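Local coordinates for protein PlaB phospholipase (Legionella pneumophila, PDB 6ZTI) that acts as an alpha/beta-hydrolase-type phospholipase linked to virulence, binding NAD(H)-like dinucleotides and forming a tetramer whose NAD(H)-mediated assembly controls its activity, at residues 33-36 against 37-40; 106-109 against 110-114; 177-180 against 181-185; 285-288 against 289-293; 335-338 against 339-342. All coordinates share one frame; numbering follows the deposited sequence.

In the fold
The five contacts follow one another along the chain as two pairs and one outlier. Interactions 1 and 4, with centres 11 Å apart, lie on helices 35-44 and 286-296, which pack together: Leu35 CD2 meets Ile291 CD1 at 3.5 Å. Interactions 2 and 3, also 11 Å apart, join helix 102-114 to the end of helix 171-180, which lies against it, and the loop after. Helices 35-44, 102-114 and 286-296 pack on the parallel sheet expected of an alpha/beta hydrolase. Interaction 5, centred 24 to 32 Å from the others, lies between two further sheets, beside one of the bound dinucleotides. That site is shared between subunits, consistent with a role in tetramer assembly.

Interaction 1 (33-36 against 37-40); sequences GELP and QWLE
Leu35 turns its CG anti to the backbone N (chi1 178°), whereas Leu39, one helical turn later, holds its CG beside its own N (chi1 -72°). These two settings bring the CD1 branch of Leu35 to within 4.0 Å of Leu39 CG. The same methyl group also reaches Trp38, lying 3.7 Å from CE3 at a slant to the indole plane, so one leucine branch serves two hydrophobic neighbours. Helix 35-44 is the helix of the beta-alpha-beta unit between strands 16-21 and 55-60. A branched aliphatic chain suits this place, because the leucines also meet Phe20 of the first strand and Leu39 meets Ile55 of the second.

Three backbone bonds close this first turn. Trp38 N donates to Glu34 O at 3.0 Å. Leu39 N bonds to Leu35 O at 2.9 Å and is nearly straight, with an N-H...O angle of 165°. Glu40 N completes the set on Pro36 O at 3.1 Å. Pro36 fits well here, since a residue in the first turn needs no N-H to pair with a carbonyl further back; its ring packs against Phe20 and Leu57.

Gln37 OE1 lies 3.7 Å from Glu34 CB, touching the aliphatic base of that side chain, with the amide and carboxylate planes nearly perpendicular. Gln37 and Glu40 also pack on Leu474 of the second subunit. Glu34 occupies the N-cap position, but its OE1 accepts from Met279 N. The chemistry implies a turn apolar toward the sheet and helix 286-296, with Glu34, Gln37 and Glu40 carrying the polar groups and a negative charge probably favoured by the helix start.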
# COMPACT_ATOMS: atom_id res chain seq x y z
N GLY B 33 14.87 3.94 -38.98
CA GLY B 33 15.55 4.85 -39.88
C GLY B 33 15.40 4.33 -41.29
O GLY B 33 14.43 3.67 -41.64
N GLU B 34 16.41 4.62 -42.13
CA GLU B 34 16.47 4.07 -43.47
C GLU B 34 17.46 2.91 -43.59
O GLU B 34 17.81 2.51 -44.71
CB GLU B 34 16.80 5.18 -44.47
CG GLU B 34 15.74 6.29 -44.50
CD GLU B 34 15.94 7.32 -45.62
OE1 GLU B 34 17.10 7.66 -45.95
OE2 GLU B 34 14.92 7.78 -46.17
N LEU B 35 17.88 2.33 -42.46
CA LEU B 35 18.84 1.23 -42.52
C LEU B 35 18.33 0.00 -43.26
O LEU B 35 19.13 -0.63 -43.96
CB LEU B 35 19.27 0.85 -41.09
CG LEU B 35 20.25 -0.32 -41.02
CD1 LEU B 35 21.50 0.03 -41.81
CD2 LEU B 35 20.58 -0.70 -39.60
N PRO B 36 17.06 -0.40 -43.14
CA PRO B 36 16.58 -1.54 -43.95
C PRO B 36 16.73 -1.33 -45.45
O PRO B 36 17.25 -2.21 -46.15
CB PRO B 36 15.11 -1.68 -43.52
CG PRO B 36 15.07 -1.09 -42.15
CD PRO B 36 16.03 0.07 -42.19
N GLN B 37 16.27 -0.19 -45.96
CA GLN B 37 16.45 0.12 -47.38
C GLN B 37 17.93 0.15 -47.76
O GLN B 37 18.30 -0.28 -48.86
CB GLN B 37 15.78 1.45 -47.72
CG GLN B 37 14.25 1.38 -47.72
CD GLN B 37 13.56 2.63 -47.16
OE1 GLN B 37 14.18 3.46 -46.49
NE2 GLN B 37 12.26 2.74 -47.42
N TRP B 38 18.79 0.63 -46.86
CA TRP B 38 20.22 0.70 -47.18
C TRP B 38 20.84 -0.68 -47.25
O TRP B 38 21.66 -0.95 -48.15
CB TRP B 38 20.94 1.57 -46.15
CG TRP B 38 22.40 1.79 -46.47
CD1 TRP B 38 22.91 2.64 -47.40
CD2 TRP B 38 23.52 1.14 -45.86
NE1 TRP B 38 24.28 2.57 -47.40
CE2 TRP B 38 24.68 1.65 -46.46
CE3 TRP B 38 23.66 0.18 -44.85
CZ2 TRP B 38 25.96 1.24 -46.11
CZ3 TRP B 38 24.93 -0.23 -44.50
CH2 TRP B 38 26.06 0.30 -45.12
N LEU B 39 20.49 -1.58 -46.32
CA LEU B 39 20.98 -2.95 -46.39
C LEU B 39 20.55 -3.63 -47.68
O LEU B 39 21.29 -4.45 -48.24
CB LEU B 39 20.49 -3.76 -45.19
CG LEU B 39 21.09 -3.45 -43.82
CD1 LEU B 39 20.48 -4.37 -42.77
CD2 LEU B 39 22.60 -3.61 -43.83
N GLU B 40 19.34 -3.32 -48.14
CA GLU B 40 18.87 -3.86 -49.41
C GLU B 40 19.82 -3.48 -50.55
O GLU B 40 20.16 -4.32 -51.39
CB GLU B 40 17.46 -3.37 -49.70
CG GLU B 40 16.72 -4.15 -50.76
CD GLU B 40 15.36 -3.54 -51.06
OE1 GLU B 40 15.31 -2.33 -51.39
OE2 GLU B 40 14.35 -4.25 -50.94

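Interaction 2 (106-109 against 110-114); sequences VRKW and MDLYF
Trp109 and Phe114 meet as an offset edge-to-face pair: the phenyl edge points at the six-membered part of the indole, with planes 65° apart and centroids 5.6 Å from each other. Tyr113 approaches the five-membered part of the same indole at a different tilt, its plane inclined by 41°. This approach is close, with Tyr113 CD2 only 3.3 Å from Trp109 CD1. The rings converge because Trp109 sends CG anti to its N while Tyr113 and Phe114 keep theirs beside it. Met110 crosses the indole at about a right angle and sets its CG 3.7 Å from Trp109 CE3. Beyond the segments, Asp77 OD1 accepts a hydrogen bond from the indole NE1 and Phe76 adds an edge-to-face ring.

Along another side of the helix, Lys108 bends at chi2 so that its CE lies 3.8 Å from Leu112 CG. Its ammonium group does not touch Asp111 directly. One water joins them, accepting from Lys108 NZ at 2.9 Å and donating to Asp111 OD2 at 2.8 Å. Asp111 OD1 is engaged elsewhere, accepting from Tyr183 OH and Ser179 OG, while Arg107 bonds to Asn133 and Asn177.

Large flat side chains suit the flank between helix 69-89 and the loop at Cys121. The result is an aromatic cluster on the helix of a beta-alpha-beta unit, the one that in alpha/beta hydrolases normally follows the nucleophile elbow.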
# COMPACT_ATOMS: atom_id res chain seq x y z
N VAL B 106 14.67 -11.12 -28.06
CA VAL B 106 15.22 -12.21 -28.86
C VAL B 106 16.03 -13.17 -28.00
O VAL B 106 16.05 -14.38 -28.26
CB VAL B 106 16.06 -11.63 -30.02
CG1 VAL B 106 16.80 -12.74 -30.76
CG2 VAL B 106 15.15 -10.87 -30.98
N ARG B 107 16.68 -12.67 -26.94
CA ARG B 107 17.42 -13.56 -26.05
C ARG B 107 16.48 -14.44 -25.23
O ARG B 107 16.83 -15.58 -24.92
CB ARG B 107 18.32 -12.76 -25.12
CG ARG B 107 19.50 -12.05 -25.82
CD ARG B 107 20.59 -11.73 -24.85
NE ARG B 107 20.17 -10.81 -23.80
CZ ARG B 107 20.14 -11.08 -22.50
NH1 ARG B 107 20.47 -12.28 -22.02
NH2 ARG B 107 19.75 -10.13 -21.66
N LYS B 108 15.32 -13.92 -24.84
CA LYS B 108 14.31 -14.74 -24.19
C LYS B 108 13.74 -15.78 -25.14
O LYS B 108 13.49 -16.93 -24.75
CB LYS B 108 13.20 -13.83 -23.65
CG LYS B 108 12.06 -14.55 -22.98
CD LYS B 108 12.46 -15.29 -21.72
CE LYS B 108 11.23 -15.92 -21.05
NZ LYS B 108 11.58 -16.79 -19.93
N TRP B 109 13.51 -15.39 -26.40
CA TRP B 109 13.06 -16.35 -27.40
C TRP B 109 14.07 -17.48 -27.58
O TRP B 109 13.70 -18.66 -27.58
CB TRP B 109 12.82 -15.62 -28.73
CG TRP B 109 12.66 -16.57 -29.88
CD1 TRP B 109 11.55 -17.30 -30.19
CD2 TRP B 109 13.64 -16.89 -30.86
NE1 TRP B 109 11.79 -18.06 -31.31
CE2 TRP B 109 13.07 -17.83 -31.74
CE3 TRP B 109 14.96 -16.49 -31.08
CZ2 TRP B 109 13.76 -18.37 -32.82
CZ3 TRP B 109 15.65 -17.02 -32.16
CH2 TRP B 109 15.05 -17.94 -33.02
N MET B 110 15.35 -17.13 -27.75
CA MET B 110 16.39 -18.15 -27.79
C MET B 110 16.32 -19.06 -26.56
O MET B 110 16.45 -20.28 -26.67
CB MET B 110 17.78 -17.50 -27.87
CG MET B 110 18.07 -16.79 -29.18
SD MET B 110 19.55 -15.76 -29.17
CE MET B 110 20.78 -17.05 -28.88
N ASP B 111 16.08 -18.48 -25.39
CA ASP B 111 16.07 -19.27 -24.16
C ASP B 111 14.85 -20.17 -24.11
O ASP B 111 14.93 -21.32 -23.68
CB ASP B 111 16.14 -18.33 -22.95
CG ASP B 111 16.60 -19.03 -21.67
OD1 ASP B 111 17.76 -19.46 -21.61
OD2 ASP B 111 15.80 -19.11 -20.72
N LEU B 112 13.70 -19.68 -24.57
CA LEU B 112 12.47 -20.47 -24.49
C LEU B 112 12.51 -21.66 -25.44
O LEU B 112 11.99 -22.73 -25.12
CB LEU B 112 11.26 -19.59 -24.79
CG LEU B 112 10.76 -18.67 -23.68
CD1 LEU B 112 9.73 -17.72 -24.24
CD2 LEU B 112 10.17 -19.45 -22.50
N TYR B 113 13.11 -21.49 -26.62
CA TYR B 113 13.00 -22.48 -27.70
C TYR B 113 14.29 -23.22 -28.02
O TYR B 113 14.22 -24.28 -28.64
CB TYR B 113 12.48 -21.81 -28.98
CG TYR B 113 11.06 -21.33 -28.85
CD1 TYR B 113 9.99 -22.20 -29.05
CD2 TYR B 113 10.77 -20.02 -28.49
CE1 TYR B 113 8.68 -21.77 -28.92
CE2 TYR B 113 9.47 -19.59 -28.35
CZ TYR B 113 8.43 -20.47 -28.56
OH TYR B 113 7.13 -20.03 -28.41
N PHE B 114 15.47 -22.72 -27.60
CA PHE B 114 16.70 -23.34 -28.09
C PHE B 114 17.81 -23.42 -27.05
O PHE B 114 18.96 -23.71 -27.42
CB PHE B 114 17.20 -22.59 -29.32
CG PHE B 114 16.30 -22.75 -30.51
CD1 PHE B 114 16.34 -23.91 -31.25
CD2 PHE B 114 15.41 -21.76 -30.87
CE1 PHE B 114 15.51 -24.07 -32.34
CE2 PHE B 114 14.57 -21.93 -31.95
CZ PHE B 114 14.63 -23.09 -32.68
O HOH W 1 13.03 -19.09 -20.95

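Interaction 3 (177-180 against 181-185); sequences NESW and LDYDC
Trp180 and Tyr183 stack face to face, and the tryptophan side chain can be followed outward along that stack. Its CB adjoins the backbone N of Leu181. A first torsion of -96°, away from the usual staggered positions, lays one face of the indole against the phenol. CG then lies 4.0 Å from Tyr183 CD1, and NE1 reaches Tyr183 CZ at 3.5 Å. The tightest approach is at the ring fusion, where Trp180 CE2 is 3.3 Å from Tyr183 CE2. With planes inclined by 14° and centroids of the phenol and the five-membered ring 3.7 Å apart, the two are close to parallel. At the far end CZ3 meets Cys185 SG at 3.6 Å, a sulfur-aromatic contact that comes in obliquely.

Arg107 adds a cation-pi partner to the indole. A broad, electron-rich ring suits a place where phenol, thiol and guanidinium all meet.

The backbone sets up the stack: Tyr183 N donates to Trp180 O at 3.1 Å, and Asp182 N to Ser179 O. These bonds span three residues rather than four. The arrangement is that of a type I beta turn, from Trp180 to Tyr183, leading from helix 171-180 toward strand 191-197.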
# COMPACT_ATOMS: atom_id res chain seq x y z
N ASN B 177 19.44 -13.62 -17.49
CA ASN B 177 20.87 -13.41 -17.62
C ASN B 177 21.66 -14.47 -16.87
O ASN B 177 22.78 -14.80 -17.27
CB ASN B 177 21.21 -12.02 -17.15
CG ASN B 177 20.68 -10.97 -18.08
OD1 ASN B 177 20.29 -11.28 -19.22
ND2 ASN B 177 20.65 -9.74 -17.63
N GLU B 178 21.10 -15.03 -15.80
CA GLU B 178 21.77 -16.16 -15.17
C GLU B 178 21.73 -17.37 -16.08
O GLU B 178 22.73 -18.09 -16.21
CB GLU B 178 21.13 -16.46 -13.82
CG GLU B 178 21.70 -17.70 -13.17
CD GLU B 178 21.29 -17.87 -11.72
OE1 GLU B 178 20.21 -17.37 -11.34
OE2 GLU B 178 22.05 -18.51 -10.97
N SER B 179 20.60 -17.61 -16.75
CA SER B 179 20.56 -18.64 -17.78
C SER B 179 21.67 -18.42 -18.81
O SER B 179 22.36 -19.36 -19.20
CB SER B 179 19.20 -18.65 -18.46
OG SER B 179 19.06 -19.78 -19.32
N TRP B 180 21.87 -17.17 -19.23
CA TRP B 180 22.78 -16.91 -20.34
C TRP B 180 24.23 -17.11 -19.95
O TRP B 180 25.09 -17.16 -20.84
CB TRP B 180 22.55 -15.50 -20.90
CG TRP B 180 21.64 -15.54 -22.09
CD1 TRP B 180 20.29 -15.76 -22.08
CD2 TRP B 180 22.01 -15.39 -23.47
NE1 TRP B 180 19.80 -15.74 -23.36
CE2 TRP B 180 20.83 -15.53 -24.23
CE3 TRP B 180 23.22 -15.15 -24.13
CZ2 TRP B 180 20.83 -15.43 -25.62
CZ3 TRP B 180 23.21 -15.05 -25.52
CH2 TRP B 180 22.03 -15.19 -26.25
N LEU B 181 24.52 -17.25 -18.65
CA LEU B 181 25.87 -17.62 -18.24
C LEU B 181 26.33 -18.92 -18.90
O LEU B 181 27.52 -19.10 -19.15
CB LEU B 181 25.95 -17.74 -16.72
CG LEU B 181 25.85 -16.39 -16.01
CD1 LEU B 181 25.48 -16.56 -14.57
CD2 LEU B 181 27.17 -15.63 -16.12
N ASP B 182 25.40 -19.83 -19.19
CA ASP B 182 25.74 -21.14 -19.74
C ASP B 182 25.80 -21.17 -21.26
O ASP B 182 26.12 -22.22 -21.83
CB ASP B 182 24.72 -22.18 -19.26
CG ASP B 182 24.62 -22.24 -17.75
OD1 ASP B 182 25.68 -22.29 -17.09
OD2 ASP B 182 23.48 -22.23 -17.23
N TYR B 183 25.50 -20.07 -21.94
CA TYR B 183 25.47 -20.06 -23.40
C TYR B 183 26.89 -20.01 -23.98
O TYR B 183 27.79 -19.36 -23.42
CB TYR B 183 24.69 -18.86 -23.91
CG TYR B 183 23.18 -18.97 -23.89
CD1 TYR B 183 22.49 -19.35 -22.74
CD2 TYR B 183 22.43 -18.68 -25.03
CE1 TYR B 183 21.10 -19.42 -22.73
CE2 TYR B 183 21.05 -18.74 -25.02
CZ TYR B 183 20.40 -19.11 -23.88
OH TYR B 183 19.04 -19.17 -23.91
N ASP B 184 27.07 -20.67 -25.12
CA ASP B 184 28.25 -20.48 -25.98
C ASP B 184 27.72 -20.33 -27.40
O ASP B 184 27.67 -21.30 -28.16
CB ASP B 184 29.27 -21.60 -25.87
CG ASP B 184 30.65 -21.17 -26.38
OD1 ASP B 184 30.73 -20.20 -27.17
OD2 ASP B 184 31.67 -21.79 -26.00
N CYS B 185 27.32 -19.11 -27.74
CA CYS B 185 26.79 -18.84 -29.07
C CYS B 185 27.84 -19.14 -30.13
O CYS B 185 27.57 -19.87 -31.09
CB CYS B 185 26.34 -17.38 -29.17
SG CYS B 185 24.97 -16.92 -28.07
O HOH W 2 23.50 -20.69 -15.37
O HOH W 3 27.78 -17.20 -22.00

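Interaction 4 (285-288 against 289-293); sequences HPTA and IWILR
Trp290 presents the edge of its indole to the backbone of Pro286: CD1 lies 3.2 Å from Pro286 O, close to the ring plane. That oxygen also accepts from Trp290 N at 3.0 Å, so one carbonyl meets both the amide and the ring edge of the same residue. A chi1 of -76° keeps CG beside the backbone N and sets the edge there. The rest of the indole packs on helix 300-320, against Leu306, Leu310 and Ile313, a largely apolar surface that suits a broad indole.

The imidazole of His285 is likewise used at its edge. ND1 accepts from Thr287 N at 3.2 Å, with the donor practically in the ring plane, which is the capping bond of helix 286-296. NE2 has its own partner in Ser276 OG, so both ring nitrogens are engaged and the rotation of the ring is fixed.

Thr287 and Ile291 run side by side, pointing the same way, with CG2 of the threonine 3.6 Å from CD1 of the isoleucine. Thr287 OG1 turns to Ile273 O instead, dividing the side chain into a polar and an apolar branch. Ile289 N bonds to His285 O at 3.0 Å with an angle of 168°, and Ile289 CG1 lies 3.4 Å from His285 O. The chemistry implies that His285, at the N-cap, secures the first turn twice, its ND1 accepting from Thr287 N and its O from Ile289 N.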
# COMPACT_ATOMS: atom_id res chain seq x y z
N HIS B 285 28.07 6.37 -41.44
CA HIS B 285 27.40 6.25 -40.16
C HIS B 285 28.01 5.10 -39.38
O HIS B 285 28.06 3.98 -39.90
CB HIS B 285 25.92 6.01 -40.37
CG HIS B 285 25.08 6.28 -39.16
ND1 HIS B 285 25.16 5.52 -38.02
CD2 HIS B 285 24.16 7.24 -38.91
CE1 HIS B 285 24.31 5.99 -37.12
NE2 HIS B 285 23.69 7.03 -37.64
N PRO B 286 28.49 5.31 -38.15
CA PRO B 286 29.14 4.19 -37.44
C PRO B 286 28.27 2.97 -37.31
O PRO B 286 28.76 1.85 -37.50
CB PRO B 286 29.48 4.79 -36.06
CG PRO B 286 29.48 6.26 -36.27
CD PRO B 286 28.48 6.54 -37.33
N THR B 287 26.98 3.13 -36.98
CA THR B 287 26.11 1.97 -36.81
C THR B 287 26.04 1.15 -38.09
O THR B 287 26.22 -0.07 -38.07
CB THR B 287 24.70 2.42 -36.40
OG1 THR B 287 24.77 3.28 -35.27
CG2 THR B 287 23.84 1.21 -36.06
N ALA B 288 25.77 1.81 -39.22
CA ALA B 288 25.63 1.10 -40.48
C ALA B 288 26.93 0.40 -40.86
O ALA B 288 26.92 -0.76 -41.30
CB ALA B 288 25.21 2.08 -41.58
N ILE B 289 28.06 1.09 -40.70
CA ILE B 289 29.35 0.53 -41.08
C ILE B 289 29.66 -0.71 -40.26
O ILE B 289 30.16 -1.71 -40.79
CB ILE B 289 30.46 1.59 -40.94
CG1 ILE B 289 30.33 2.65 -42.05
CG2 ILE B 289 31.84 0.94 -40.97
CD1 ILE B 289 31.00 3.97 -41.71
N TRP B 290 29.39 -0.67 -38.95
CA TRP B 290 29.76 -1.81 -38.13
C TRP B 290 28.72 -2.93 -38.18
O TRP B 290 29.08 -4.09 -37.98
CB TRP B 290 30.02 -1.36 -36.69
CG TRP B 290 31.34 -0.67 -36.61
CD1 TRP B 290 31.56 0.67 -36.51
CD2 TRP B 290 32.62 -1.29 -36.69
NE1 TRP B 290 32.91 0.92 -36.50
CE2 TRP B 290 33.58 -0.27 -36.61
CE3 TRP B 290 33.05 -2.62 -36.80
CZ2 TRP B 290 34.95 -0.53 -36.63
CZ3 TRP B 290 34.40 -2.88 -36.84
CH2 TRP B 290 35.34 -1.84 -36.75
N ILE B 291 27.46 -2.60 -38.47
CA ILE B 291 26.48 -3.66 -38.72
C ILE B 291 26.89 -4.49 -39.92
O ILE B 291 26.78 -5.73 -39.91
CB ILE B 291 25.07 -3.07 -38.91
CG1 ILE B 291 24.46 -2.74 -37.56
CG2 ILE B 291 24.16 -4.05 -39.66
CD1 ILE B 291 23.14 -2.02 -37.60
N LEU B 292 27.36 -3.83 -40.98
CA LEU B 292 27.75 -4.55 -42.20
C LEU B 292 28.91 -5.50 -41.92
O LEU B 292 28.93 -6.64 -42.42
CB LEU B 292 28.12 -3.55 -43.30
CG LEU B 292 28.39 -4.09 -44.71
CD1 LEU B 292 27.21 -4.90 -45.23
CD2 LEU B 292 28.68 -2.93 -45.65
N ARG B 293 29.87 -5.06 -41.11
CA ARG B 293 30.97 -5.94 -40.71
C ARG B 293 30.45 -7.14 -39.93
O ARG B 293 30.85 -8.28 -40.19
CB ARG B 293 31.97 -5.15 -39.87
CG ARG B 293 32.86 -4.19 -40.64
CD ARG B 293 33.83 -4.93 -41.56
NE ARG B 293 34.59 -5.98 -40.87
CZ ARG B 293 35.72 -5.78 -40.20
NH1 ARG B 293 36.25 -4.56 -40.10
NH2 ARG B 293 36.33 -6.80 -39.61

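Interaction 5 (335-338 against 339-342); sequences YITN and RYSM. With SND (thionicotinamide-adenine-dinucleotide), chain I.
Asn338 and Tyr340 form the tight part of this contact: Asn338 N donates to Tyr340 OH at 2.9 Å, nearly straight at 171°. With chi1 at -54°, the tyrosine ring folds back over the chain, bringing CE1 to 3.3 Å from Asn338 O. Thr337 CG2 sits at the edge of that ring, 4.3 Å from CE1. A tyrosine suits the place because its ring is buried beside Phe394, while its hydroxyl can satisfy a backbone N-H. The polar ends of the neighbours are held from outside, Asn338 ND2 by Asp396 and Arg339 by a salt bridge with Asp398.

The other side is looser. Ile336 is exposed to solvent and comes no nearer than 4.0 Å, from its O to Tyr340 OH. Tyr335 does not meet the 339-342 segment at all; it turns to the dinucleotide, with OH 3.5 Å from C4N of the thionicotinamide ring, and forms a cation-pi pair with Arg202. The same ligand is hydrogen-bonded to Tyr205 and Ala207, and to Tyr393, Glu370, Gln371 and Gly376 of the third subunit. The arrangement is a short link between strands 332-336 and 340-349 at an intersubunit dinucleotide site.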
# COMPACT_ATOMS: atom_id res chain seq x y z
N TYR B 335 30.95 18.73 -19.58
CA TYR B 335 30.43 17.42 -19.20
C TYR B 335 31.57 16.41 -19.25
O TYR B 335 32.27 16.30 -20.26
CB TYR B 335 29.29 17.00 -20.12
CG TYR B 335 28.06 17.86 -20.02
CD1 TYR B 335 27.26 17.83 -18.88
CD2 TYR B 335 27.68 18.68 -21.06
CE1 TYR B 335 26.13 18.61 -18.79
CE2 TYR B 335 26.54 19.46 -20.98
CZ TYR B 335 25.77 19.42 -19.84
OH TYR B 335 24.63 20.20 -19.74
N ILE B 336 31.73 15.66 -18.17
CA ILE B 336 32.79 14.66 -18.05
C ILE B 336 32.13 13.29 -18.02
O ILE B 336 31.21 13.05 -17.24
CB ILE B 336 33.63 14.90 -16.79
CG1 ILE B 336 34.34 16.26 -16.88
CG2 ILE B 336 34.64 13.76 -16.62
CD1 ILE B 336 34.99 16.70 -15.58
N THR B 337 32.62 12.40 -18.88
CA THR B 337 32.11 11.04 -19.02
C THR B 337 33.30 10.11 -18.84
O THR B 337 34.23 10.14 -19.64
CB THR B 337 31.46 10.83 -20.39
OG1 THR B 337 30.47 11.85 -20.63
CG2 THR B 337 30.82 9.47 -20.49
N ASN B 338 33.28 9.30 -17.78
CA ASN B 338 34.34 8.32 -17.58
C ASN B 338 33.84 6.97 -18.07
O ASN B 338 33.08 6.91 -19.04
CB ASN B 338 34.78 8.28 -16.12
CG ASN B 338 35.52 9.55 -15.70
OD1 ASN B 338 36.36 10.05 -16.44
ND2 ASN B 338 35.18 10.08 -14.54
N ARG B 339 34.27 5.88 -17.43
CA ARG B 339 33.75 4.55 -17.66
C ARG B 339 33.18 4.04 -16.34
O ARG B 339 33.70 4.38 -15.27
CB ARG B 339 34.83 3.62 -18.21
CG ARG B 339 35.62 4.26 -19.33
CD ARG B 339 36.74 3.41 -19.80
NE ARG B 339 37.69 3.10 -18.73
CZ ARG B 339 38.64 2.19 -18.84
NH1 ARG B 339 38.79 1.50 -19.97
NH2 ARG B 339 39.45 1.96 -17.81
N TYR B 340 32.10 3.27 -16.42
CA TYR B 340 31.30 2.95 -15.24
C TYR B 340 31.04 1.45 -15.11
O TYR B 340 31.06 0.71 -16.09
CB TYR B 340 29.96 3.75 -15.29
CG TYR B 340 30.20 5.24 -15.47
CD1 TYR B 340 30.40 5.78 -16.72
CD2 TYR B 340 30.26 6.11 -14.38
CE1 TYR B 340 30.65 7.12 -16.89
CE2 TYR B 340 30.52 7.45 -14.54
CZ TYR B 340 30.70 7.95 -15.81
OH TYR B 340 30.95 9.27 -16.02
N SER B 341 30.82 1.02 -13.86
CA SER B 341 30.50 -0.36 -13.52
C SER B 341 29.15 -0.39 -12.80
O SER B 341 28.83 0.52 -12.03
CB SER B 341 31.57 -0.99 -12.63
OG SER B 341 32.86 -0.87 -13.21
N MET B 342 28.36 -1.42 -13.06
CA MET B 342 27.07 -1.60 -12.42
C MET B 342 27.10 -2.89 -11.63
O MET B 342 27.58 -3.92 -12.11
CB MET B 342 25.94 -1.61 -13.45
CG MET B 342 24.58 -1.47 -12.85
SD MET B 342 23.34 -0.98 -14.03
CE MET B 342 22.68 -2.57 -14.46
PA SND I . 21.17 18.16 -12.86
O1A SND I . 20.57 18.35 -14.22
O2A SND I . 21.98 16.90 -12.67
O5B SND I . 20.02 18.21 -11.71
C5B SND I . 20.25 17.85 -10.34
C4B SND I . 18.87 17.54 -9.79
O4B SND I . 18.01 18.68 -10.02
C3B SND I . 18.16 16.36 -10.45
O3B SND I . 17.25 15.74 -9.56
C2B SND I . 17.41 17.04 -11.60
O2B SND I . 16.29 16.27 -12.02
C1B SND I . 16.98 18.34 -10.92
N9A SND I . 16.77 19.47 -11.83
C8A SND I . 17.52 19.80 -12.93
N7A SND I . 17.08 20.85 -13.57
C5A SND I . 15.97 21.25 -12.84
C6A SND I . 15.05 22.30 -13.01
N6A SND I . 15.09 23.17 -14.02
N1A SND I . 14.05 22.41 -12.10
C2A SND I . 13.99 21.53 -11.11
N3A SND I . 14.79 20.49 -10.86
C4A SND I . 15.77 20.41 -11.77
O3 SND I . 22.04 19.41 -12.38
PN SND I . 23.02 20.50 -13.02
O1N SND I . 23.88 19.82 -14.02
O2N SND I . 23.65 21.26 -11.92
O5D SND I . 21.94 21.40 -13.77
C5D SND I . 22.18 22.76 -14.14
C4D SND I . 21.27 23.06 -15.30
O4D SND I . 21.70 22.31 -16.46
C3D SND I . 19.80 22.71 -15.08
O3D SND I . 19.00 23.77 -15.58
C2D SND I . 19.64 21.40 -15.87
O2D SND I . 18.32 21.17 -16.36
C1D SND I . 20.60 21.65 -17.02
N1N SND I . 21.07 20.35 -17.57
C2N SND I . 20.84 20.14 -18.88
C3N SND I . 21.31 19.00 -19.49
C7N SND I . 21.03 18.73 -20.92
S7N SND I . 21.70 17.41 -21.68
N7N SND I . 20.24 19.58 -21.55
C4N SND I . 22.02 18.08 -18.73
C5N SND I . 22.22 18.31 -17.38
C6N SND I . 21.73 19.46 -16.81